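Side-chain contact in 16S rRNA methyltransferase (Streptomyces sp. DSM 40477, PDB 3MQ2), which methylates N1 of adenine 1408 in 16S rRNA, using S-adenosyl-L-methionine, and so confers resistance to aminoglycosides such as kanamycin and apramycin: residues H143-R146 and P147-P150. Residues are numbered along the deposited sequence; the frame is centred on the assembly and turned at random.
Sequences HAWR and PSVP
A144 and V149 close a tight reversal of the chain: V149 N donates to A144 O at 3.0 Å, with an N-H...O angle of 155°. A type I beta turn from H143 to R146 leads into the reversal, and the peptide bond between R146 and P147 is cis. The backbones of W145 and S148 are joined by a single bridge, with their CA atoms 3.8 Å apart. A144 O also receives a CA-H...O contact from S148 CA at 3.2 Å. The side chain of V149 lies beside the same oxygen. With chi1 at -63°, CG2 of V149 is flanked by V149's own N and C, and this turns it toward A144: it is 3.5 Å from A144 O and 4.0 Å from A144 CB. On the W145 side, S148 OG approaches CD1 of the indole obliquely, at 3.8 Å. A water donates to both W145 O and S148 OG and ties the hydroxyl to the turn. The straight side chain of R146 passes the H143 ring, with CD over one face, toward the rim, 4.1 Å above the plane. The guanidinium forms salt bridges with E157 and D205, while H143 NE2 is hydrogen-bonded to OD1 of D208. The loop links strand 134-141 of the Rossmann-like sheet to helix 160-173. A144 and W145 pack on L112 and L116 of helix 109-116, and the side chain of V149 is about 6 Å from that of W108, an S-adenosyl-L-methionine-binding residue just before that helix.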
ATOM      1  N   HIS A 143     -10.462 -13.096  -0.679  1.00  9.13           N
ATOM      2  CA  HIS A 143     -10.686 -14.118   0.334  1.00  9.10           C
ATOM      3  C   HIS A 143     -11.228 -13.538   1.632  1.00 11.55           C
ATOM      4  O   HIS A 143     -11.671 -14.280   2.510  1.00  9.24           O
ATOM      5  CB  HIS A 143      -9.430 -14.975   0.550  1.00  9.42           C
ATOM      6  CG  HIS A 143      -9.108 -15.827  -0.629  1.00 12.25           C
ATOM      7  ND1 HIS A 143      -9.458 -17.160  -0.703  1.00 15.42           N
ATOM      8  CD2 HIS A 143      -8.525 -15.525  -1.815  1.00 12.84           C
ATOM      9  CE1 HIS A 143      -9.082 -17.647  -1.873  1.00 16.71           C
ATOM     10  NE2 HIS A 143      -8.524 -16.670  -2.570  1.00 15.38           N
ATOM     11  N   ALA A 144     -11.229 -12.213   1.732  1.00 11.67           N
ATOM     12  CA  ALA A 144     -11.872 -11.550   2.856  1.00 10.54           C
ATOM     13  C   ALA A 144     -13.375 -11.801   2.810  1.00 12.21           C
ATOM     14  O   ALA A 144     -14.094 -11.463   3.746  1.00 11.35           O
ATOM     15  CB  ALA A 144     -11.572 -10.038   2.835  1.00 10.44           C
ATOM     16  N   TRP A 145     -13.849 -12.388   1.711  1.00 11.50           N
ATOM     17  CA  TRP A 145     -15.269 -12.709   1.569  1.00 12.32           C
ATOM     18  C   TRP A 145     -15.488 -14.203   1.364  1.00 11.57           C
ATOM     19  O   TRP A 145     -16.566 -14.620   0.956  1.00 15.11           O
ATOM     20  CB  TRP A 145     -15.888 -11.948   0.390  1.00 12.58           C
ATOM     21  CG  TRP A 145     -16.038 -10.485   0.623  1.00 12.85           C
ATOM     22  CD1 TRP A 145     -17.141  -9.846   1.126  1.00 15.16           C
ATOM     23  CD2 TRP A 145     -15.062  -9.460   0.370  1.00 15.46           C
ATOM     24  NE1 TRP A 145     -16.910  -8.493   1.197  1.00 12.73           N
ATOM     25  CE2 TRP A 145     -15.646  -8.229   0.743  1.00 13.16           C
ATOM     26  CE3 TRP A 145     -13.755  -9.464  -0.127  1.00 11.70           C
ATOM     27  CZ2 TRP A 145     -14.962  -7.012   0.638  1.00 12.97           C
ATOM     28  CZ3 TRP A 145     -13.075  -8.254  -0.226  1.00 11.02           C
ATOM     29  CH2 TRP A 145     -13.687  -7.045   0.144  1.00 11.55           C
ATOM     30  N   ARG A 146     -14.472 -15.001   1.657  1.00 11.95           N
ATOM     31  CA  ARG A 146     -14.509 -16.427   1.353  1.00 12.59           C
ATOM     32  C   ARG A 146     -14.030 -17.258   2.542  1.00 12.63           C
ATOM     33  O   ARG A 146     -13.025 -17.953   2.452  1.00 15.45           O
ATOM     34  CB  ARG A 146     -13.640 -16.701   0.125  1.00 12.56           C
ATOM     35  CG  ARG A 146     -14.068 -15.901  -1.117  1.00 10.42           C
ATOM     36  CD  ARG A 146     -13.145 -16.154  -2.304  1.00 13.69           C
ATOM     37  NE  ARG A 146     -13.467 -15.292  -3.441  1.00 13.60           N
ATOM     38  CZ  ARG A 146     -12.724 -15.214  -4.541  1.00 16.88           C
ATOM     39  NH1 ARG A 146     -11.622 -15.944  -4.651  1.00 14.70           N
ATOM     40  NH2 ARG A 146     -13.067 -14.390  -5.522  1.00 16.84           N
ATOM     41  N   PRO A 147     -14.759 -17.197   3.666  1.00 12.86           N
ATOM     42  CA  PRO A 147     -16.004 -16.450   3.870  1.00 14.00           C
ATOM     43  C   PRO A 147     -15.751 -15.063   4.464  1.00 14.41           C
ATOM     44  O   PRO A 147     -14.618 -14.712   4.796  1.00 13.86           O
ATOM     45  CB  PRO A 147     -16.734 -17.318   4.891  1.00 17.01           C
ATOM     46  CG  PRO A 147     -15.615 -17.782   5.778  1.00 17.53           C
ATOM     47  CD  PRO A 147     -14.431 -18.021   4.846  1.00 17.18           C
ATOM     48  N   SER A 148     -16.813 -14.273   4.595  1.00 15.30           N
ATOM     49  CA  SER A 148     -16.675 -12.905   5.091  1.00 12.90           C
ATOM     50  C   SER A 148     -15.973 -12.835   6.449  1.00 12.05           C
ATOM     51  O   SER A 148     -16.372 -13.506   7.407  1.00 15.21           O
ATOM     52  CB  SER A 148     -18.044 -12.226   5.170  1.00 19.20           C
ATOM     53  OG  SER A 148     -18.600 -12.035   3.882  1.00 20.76           O
ATOM     54  N   VAL A 149     -14.928 -12.015   6.522  1.00 11.15           N
ATOM     55  CA  VAL A 149     -14.221 -11.759   7.777  1.00 10.99           C
ATOM     56  C   VAL A 149     -14.955 -10.640   8.524  1.00 15.97           C
ATOM     57  O   VAL A 149     -15.734  -9.896   7.925  1.00 15.00           O
ATOM     58  CB  VAL A 149     -12.756 -11.357   7.515  1.00 12.53           C
ATOM     59  CG1 VAL A 149     -12.010 -12.504   6.837  1.00 13.63           C
ATOM     60  CG2 VAL A 149     -12.700 -10.110   6.639  1.00  8.94           C
ATOM     61  N   PRO A 150     -14.717 -10.520   9.837  1.00 14.97           N
ATOM     62  CA  PRO A 150     -15.475  -9.533  10.612  1.00 13.43           C
ATOM     63  C   PRO A 150     -15.392  -8.120  10.030  1.00 16.58           C
ATOM     64  O   PRO A 150     -16.400  -7.404  10.027  1.00 18.37           O
ATOM     65  CB  PRO A 150     -14.800  -9.581  11.987  1.00 20.42           C
ATOM     66  CG  PRO A 150     -14.283 -10.982  12.090  1.00 17.16           C
ATOM     67  CD  PRO A 150     -13.823 -11.325  10.688  1.00 14.71           C
TER
HETATM   68  O   HOH W   1     -18.970 -13.472   1.508  1.00 31.30           O